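PDB 1WVG: CDP-glucose 4,6-dehydratase from Salmonella enterica subsp. enterica serovar Typhi, which catalyses the NAD(+)-dependent conversion of CDP-D-glucose to CDP-4-dehydro-6-deoxy-D-glucose and water, an early step in making CDP-3,6-dideoxy-D-mannose for the lipopolysaccharide O-antigen. Local coordinates for residues Val12-His17 and Ala34-Tyr39; Glu82-Met87 and Lys125-Ile130. All coordinates share one frame; numbering follows the deposited sequence.

From the N terminus, strand 11-15 leads into helix 20-31, and strand 35-40 returns beside it; interaction 1 closes this short beta-alpha-beta loop. The chain then adds strand 60-63 outside strand 35-40 and, after helix 69-79, crosses to the other flank of strand 11-15 as strand 83-86. From there a longer loop, mostly helix 93-98 and helix 100-121, is closed by interaction 2 with strand 126-130. The two loops follow in series, neither nesting nor crossing. Strands 11-15 and 83-86 are sheet neighbours, joined by the Phe13 O to Phe85 N bond and by Thr15 OG1 with His86 ND1, and both contacts end at adenosine-5-diphosphoribose.

Interaction 1 (Val12-His17 and Ala34-Tyr39); sequences VFVTGH and AIVKGY. With APR (adenosine-5-diphosphoribose), chain C.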
# COMPACT_ATOMS: atom_id res chain seq x y z
N VAL A 12 27.70 29.58 -3.98
CA VAL A 12 26.48 28.97 -3.48
C VAL A 12 25.38 29.96 -3.37
O VAL A 12 25.55 30.96 -2.69
CB VAL A 12 26.70 28.38 -2.07
CG1 VAL A 12 25.49 27.59 -1.58
CG2 VAL A 12 27.97 27.55 -1.99
N PHE A 13 24.28 29.67 -4.04
CA PHE A 13 23.11 30.52 -4.01
C PHE A 13 22.08 29.89 -3.07
O PHE A 13 21.71 28.71 -3.21
CB PHE A 13 22.58 30.65 -5.45
CG PHE A 13 21.50 31.67 -5.65
CD1 PHE A 13 21.80 32.92 -6.17
CD2 PHE A 13 20.16 31.36 -5.40
CE1 PHE A 13 20.78 33.86 -6.37
CE2 PHE A 13 19.13 32.28 -5.60
CZ PHE A 13 19.44 33.55 -6.10
N VAL A 14 21.64 30.67 -2.09
CA VAL A 14 20.69 30.21 -1.09
C VAL A 14 19.45 31.10 -1.03
O VAL A 14 19.51 32.31 -0.73
CB VAL A 14 21.38 30.19 0.29
CG1 VAL A 14 20.41 29.75 1.40
CG2 VAL A 14 22.64 29.34 0.30
N THR A 15 18.30 30.50 -1.31
CA THR A 15 17.08 31.28 -1.22
C THR A 15 16.65 31.20 0.23
O THR A 15 16.98 30.20 0.87
CB THR A 15 15.97 30.81 -2.20
OG1 THR A 15 15.33 29.61 -1.76
CG2 THR A 15 16.46 30.71 -3.64
N GLY A 16 15.96 32.21 0.77
CA GLY A 16 15.55 32.18 2.17
C GLY A 16 16.72 32.16 3.17
O GLY A 16 16.66 31.53 4.26
N HIS A 17 17.79 32.90 2.86
CA HIS A 17 18.99 32.96 3.72
C HIS A 17 18.79 33.83 4.95
O HIS A 17 19.55 33.75 5.93
CB HIS A 17 20.22 33.46 2.91
CG HIS A 17 19.98 34.86 2.47
ND1 HIS A 17 18.92 35.19 1.63
CD2 HIS A 17 20.64 36.02 2.80
CE1 HIS A 17 18.96 36.51 1.45
NE2 HIS A 17 19.98 37.04 2.14
N ALA A 34 33.02 29.04 1.48
CA ALA A 34 32.11 29.21 0.34
C ALA A 34 31.69 30.65 0.03
O ALA A 34 31.63 31.53 0.92
CB ALA A 34 30.86 28.37 0.58
N ILE A 35 31.36 30.88 -1.25
CA ILE A 35 30.86 32.18 -1.67
C ILE A 35 29.34 32.13 -1.84
O ILE A 35 28.81 31.65 -2.84
CB ILE A 35 31.53 32.72 -2.92
CG1 ILE A 35 33.06 32.77 -2.78
CG2 ILE A 35 30.99 34.11 -3.18
CD1 ILE A 35 33.70 32.99 -4.14
N VAL A 36 28.65 32.64 -0.82
CA VAL A 36 27.20 32.63 -0.75
C VAL A 36 26.49 33.91 -1.10
O VAL A 36 26.90 34.99 -0.67
CB VAL A 36 26.80 32.27 0.67
CG1 VAL A 36 25.29 32.01 0.80
CG2 VAL A 36 27.64 31.08 1.16
N LYS A 37 25.42 33.75 -1.89
CA LYS A 37 24.54 34.83 -2.33
C LYS A 37 23.16 34.41 -1.86
O LYS A 37 22.71 33.33 -2.17
CB LYS A 37 24.63 35.13 -3.81
CG LYS A 37 23.56 36.11 -4.31
CD LYS A 37 23.81 36.64 -5.73
CE LYS A 37 22.73 37.63 -6.17
NZ LYS A 37 22.81 38.11 -7.57
N GLY A 38 22.50 35.22 -1.05
CA GLY A 38 21.19 34.87 -0.55
C GLY A 38 20.13 35.63 -1.31
O GLY A 38 20.38 36.68 -1.89
N TYR A 39 18.91 35.12 -1.29
CA TYR A 39 17.80 35.78 -1.96
C TYR A 39 16.60 35.42 -1.14
O TYR A 39 16.24 34.26 -1.05
CB TYR A 39 17.65 35.32 -3.43
CG TYR A 39 16.47 35.91 -4.23
CD1 TYR A 39 16.69 36.71 -5.36
CD2 TYR A 39 15.14 35.63 -3.91
CE1 TYR A 39 15.63 37.22 -6.12
CE2 TYR A 39 14.07 36.10 -4.68
CZ TYR A 39 14.31 36.93 -5.78
OH TYR A 39 13.26 37.42 -6.54
N1 APR C . 10.38 35.33 -1.29
C2 APR C . 11.63 35.15 -0.80
N3 APR C . 11.99 34.71 0.37
C4 APR C . 10.92 34.38 1.13
C5 APR C . 9.61 34.48 0.79
C6 APR C . 9.32 35.01 -0.51
N6 APR C . 8.11 35.16 -1.07
N7 APR C . 8.80 34.03 1.82
C8 APR C . 9.65 33.68 2.78
N9 APR C . 10.94 33.88 2.40
C1' APR C . 12.16 33.64 3.16
C2' APR C . 12.22 34.51 4.38
O2' APR C . 12.56 35.86 4.01
C3' APR C . 13.34 33.79 5.13
O3' APR C . 14.68 34.03 4.68
O4' APR C . 12.13 32.35 3.68
C4' APR C . 12.92 32.32 4.87
C5' APR C . 12.01 31.73 5.91
O5' APR C . 12.79 31.56 7.12
PA APR C . 12.09 31.30 8.56
O1A APR C . 10.70 31.91 8.66
O2A APR C . 13.15 31.54 9.66
O3A APR C . 11.84 29.74 8.49
PB APR C . 12.94 28.56 8.66
O1B APR C . 12.63 27.90 9.98
O2B APR C . 14.35 29.04 8.37
O5D APR C . 12.56 27.66 7.40
C5D APR C . 13.54 27.51 6.36
O4D APR C . 13.06 25.11 5.98
O1D APR C . 11.55 23.98 7.37
C1D APR C . 11.76 24.60 6.07
O2D APR C . 9.60 25.49 5.33
C2D APR C . 10.86 25.80 5.96
O3D APR C . 11.34 26.15 3.65
C3D APR C . 11.60 26.67 4.95
C4D APR C . 13.03 26.45 5.41
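Val12 N opens a ladder of backbone hydrogen bonds between parallel strands by donating to Ile35 O (2.6 Å). Lys37 then bridges two rungs, its N giving to Val12 O and its O accepting from Val14 N at a nearly straight 172°. Tyr39 does the same beyond it: Tyr39 N reaches Val14 O, and Gly16 N, already past the strand end, closes on Tyr39 O (2.8 Å).

Apolar contacts differ on the two faces. On one, Phe13 lies alongside both Lys37 and Tyr39. Phe13 CG is anti to its backbone N (chi1 -171°); CD1 meets Lys37 CG at 4.1 Å, while CZ touches Tyr39 CB at 3.7 Å. The fully extended lysine carries NZ past the ring to a salt bridge with Glu78, and Tyr39 OH bonds to Asp65 O. On the face of Val12, Val14 and Val36, Val14 CG2 meets Val36 CG1 at 3.8 Å, and Leu29 of helix 20-31 packs on Val12 and Val36. Just before the strand, Ala34 CB lies 4.0 Å from Val12 CG2.

The His17 ring sets one face against Gly38, though their modelled approach is too tight to be relied on; NE2 is bonded to Ser61 OG.

At the ligand, Gly16 C is 3.2 Å from O3' of the adenosine ribose. This is the first beta-alpha-beta unit of a Rossmann fold, with adenosine-5-diphosphoribose, the part of NAD without nicotinamide, bound at the C-terminal end of its first strand.

Interaction 2 (Glu82-Met87 and Lys125-Ile130); sequences EIVFHM and KAVVNI. With APR (adenosine-5-diphosphoribose), chain C.
Met87 and Ile130 both set their first side-chain branch beside the backbone N, Met87 CG at chi1 -61° and Ile130 CG1 at chi1 -78°, and the two chains meet obliquely, with Met87 CG 3.6 Å from Ile130 CG1. Ile130 CG2 turns instead to the second ribose of adenosine-5-diphosphoribose and lies 3.4 Å from O4D. On the same sugar, O3D donates a weak hydrogen bond to Met87 O.

His86 and Asn129 each hold CG anti to the backbone N and project side by side, the ring and amide planes 25° apart. Asn129 OD1 lies at the imidazole edge, in its plane, 3.3 Å from His86 CD2. Both ring nitrogens are engaged, ND1 with Thr15 OG1 of the next strand and NE2 with Thr111 OG1 of helix 100-121, which fixes the ring's rotation.

The two strands run parallel in the Rossmann sheet of this short-chain dehydrogenase/reductase, and their C-terminal ends form part of the adenosine-5-diphosphoribose pocket. On the face away from Val84 and Val127, Phe85 lies alongside Val128, its CD2 3.6 Å from Val128 CB. Helix 100-121 covers the face of Val84 and Val127, while Leu25 and Leu29 of helix 20-31 pack on Phe85.

Backbone bonds alternate along the pair: Val84 N donates to Ala126 O, Val84 O receives Val128 N (2.9 Å), His86 N donates to Val128 O, and His86 O receives Ile130 N. At the other end, Glu82 O is gripped twice, by Lys125 N at 2.8 Å and more loosely by Ala126 N at 3.3 Å. Lys125 NZ lies 3.9 Å from Glu82 CB and bonds to Asn123 O.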
# COMPACT_ATOMS: atom_id res chain seq x y z
N GLU A 82 27.23 27.27 -8.49
CA GLU A 82 27.41 25.89 -8.90
C GLU A 82 26.51 25.02 -8.02
O GLU A 82 26.21 23.87 -8.32
CB GLU A 82 28.86 25.44 -8.65
CG GLU A 82 29.88 26.48 -9.16
CD GLU A 82 30.99 26.83 -8.20
OE1 GLU A 82 30.84 27.43 -7.16
OE2 GLU A 82 32.16 26.44 -8.62
N ILE A 83 26.09 25.60 -6.90
CA ILE A 83 25.28 24.96 -5.87
C ILE A 83 24.13 25.83 -5.43
O ILE A 83 24.25 27.05 -5.41
CB ILE A 83 26.15 24.61 -4.68
CG1 ILE A 83 27.23 23.62 -5.12
CG2 ILE A 83 25.28 24.05 -3.56
CD1 ILE A 83 28.11 23.13 -3.95
N VAL A 84 23.00 25.21 -5.10
CA VAL A 84 21.81 25.93 -4.75
C VAL A 84 21.05 25.27 -3.66
O VAL A 84 20.78 24.09 -3.78
CB VAL A 84 20.83 25.98 -5.92
CG1 VAL A 84 19.48 26.48 -5.42
CG2 VAL A 84 21.31 26.91 -7.01
N PHE A 85 20.66 26.06 -2.67
CA PHE A 85 19.85 25.57 -1.59
C PHE A 85 18.55 26.36 -1.64
O PHE A 85 18.57 27.56 -1.45
CB PHE A 85 20.50 25.77 -0.22
CG PHE A 85 21.70 24.87 -0.01
CD1 PHE A 85 22.99 25.32 -0.29
CD2 PHE A 85 21.54 23.57 0.47
CE1 PHE A 85 24.08 24.48 -0.08
CE2 PHE A 85 22.62 22.71 0.66
CZ PHE A 85 23.91 23.18 0.40
N HIS A 86 17.44 25.71 -1.92
CA HIS A 86 16.19 26.43 -1.97
C HIS A 86 15.43 26.30 -0.66
O HIS A 86 14.83 25.27 -0.44
CB HIS A 86 15.30 25.82 -3.08
CG HIS A 86 13.94 26.43 -3.17
ND1 HIS A 86 13.75 27.81 -3.19
CD2 HIS A 86 12.70 25.83 -3.23
CE1 HIS A 86 12.43 28.03 -3.29
NE2 HIS A 86 11.78 26.86 -3.30
N MET A 87 15.48 27.34 0.21
CA MET A 87 14.82 27.35 1.52
C MET A 87 13.80 28.45 1.76
O MET A 87 13.26 28.54 2.86
CB MET A 87 15.83 27.48 2.65
CG MET A 87 16.80 26.32 2.67
SD MET A 87 17.78 26.22 4.21
CE MET A 87 19.24 27.15 3.68
N LYS A 125 25.42 22.53 -10.65
CA LYS A 125 25.63 21.11 -10.46
C LYS A 125 24.74 20.42 -9.45
O LYS A 125 24.37 19.26 -9.65
CB LYS A 125 27.09 20.86 -10.08
CG LYS A 125 27.99 20.69 -11.29
CD LYS A 125 27.97 21.91 -12.21
CE LYS A 125 29.30 22.60 -12.25
NZ LYS A 125 29.26 24.09 -12.31
N ALA A 126 24.45 21.08 -8.32
CA ALA A 126 23.68 20.45 -7.29
C ALA A 126 22.60 21.36 -6.82
O ALA A 126 22.84 22.54 -6.65
CB ALA A 126 24.60 20.12 -6.12
N VAL A 127 21.41 20.81 -6.68
CA VAL A 127 20.27 21.54 -6.21
C VAL A 127 19.67 20.77 -5.04
O VAL A 127 19.33 19.59 -5.16
CB VAL A 127 19.22 21.81 -7.27
CG1 VAL A 127 18.11 22.68 -6.68
CG2 VAL A 127 19.83 22.51 -8.48
N VAL A 128 19.60 21.44 -3.91
CA VAL A 128 19.05 20.89 -2.68
C VAL A 128 17.75 21.61 -2.34
O VAL A 128 17.76 22.73 -1.84
CB VAL A 128 20.01 20.93 -1.50
CG1 VAL A 128 19.34 20.30 -0.30
CG2 VAL A 128 21.30 20.17 -1.86
N ASN A 129 16.63 20.96 -2.65
CA ASN A 129 15.30 21.51 -2.40
C ASN A 129 14.79 21.16 -1.00
O ASN A 129 14.45 20.03 -0.69
CB ASN A 129 14.32 21.14 -3.55
CG ASN A 129 12.86 21.49 -3.28
OD1 ASN A 129 12.59 22.58 -2.80
ND2 ASN A 129 11.90 20.58 -3.56
N ILE A 130 14.72 22.14 -0.12
CA ILE A 130 14.24 21.92 1.22
C ILE A 130 12.72 21.91 1.27
O ILE A 130 12.05 22.91 0.99
CB ILE A 130 14.71 23.01 2.17
CG1 ILE A 130 16.16 22.76 2.56
CG2 ILE A 130 13.80 22.95 3.41
CD1 ILE A 130 17.11 22.86 1.39
N1 APR C . 10.38 35.33 -1.29
C2 APR C . 11.63 35.15 -0.80
N3 APR C . 11.99 34.71 0.37
C4 APR C . 10.92 34.38 1.13
C5 APR C . 9.61 34.48 0.79
C6 APR C . 9.32 35.01 -0.51
N6 APR C . 8.11 35.16 -1.07
N7 APR C . 8.80 34.03 1.82
C8 APR C . 9.65 33.68 2.78
N9 APR C . 10.94 33.88 2.40
C1' APR C . 12.16 33.64 3.16
C2' APR C . 12.22 34.51 4.38
O2' APR C . 12.56 35.86 4.01
C3' APR C . 13.34 33.79 5.13
O3' APR C . 14.68 34.03 4.68
O4' APR C . 12.13 32.35 3.68
C4' APR C . 12.92 32.32 4.87
C5' APR C . 12.01 31.73 5.91
O5' APR C . 12.79 31.56 7.12
PA APR C . 12.09 31.30 8.56
O1A APR C . 10.70 31.91 8.66
O2A APR C . 13.15 31.54 9.66
O3A APR C . 11.84 29.74 8.49
PB APR C . 12.94 28.56 8.66
O1B APR C . 12.63 27.90 9.98
O2B APR C . 14.35 29.04 8.37
O5D APR C . 12.56 27.66 7.40
C5D APR C . 13.54 27.51 6.36
O4D APR C . 13.06 25.11 5.98
O1D APR C . 11.55 23.98 7.37
C1D APR C . 11.76 24.60 6.07
O2D APR C . 9.60 25.49 5.33
C2D APR C . 10.86 25.80 5.96
O3D APR C . 11.34 26.15 3.65
C3D APR C . 11.60 26.67 4.95
C4D APR C . 13.03 26.45 5.41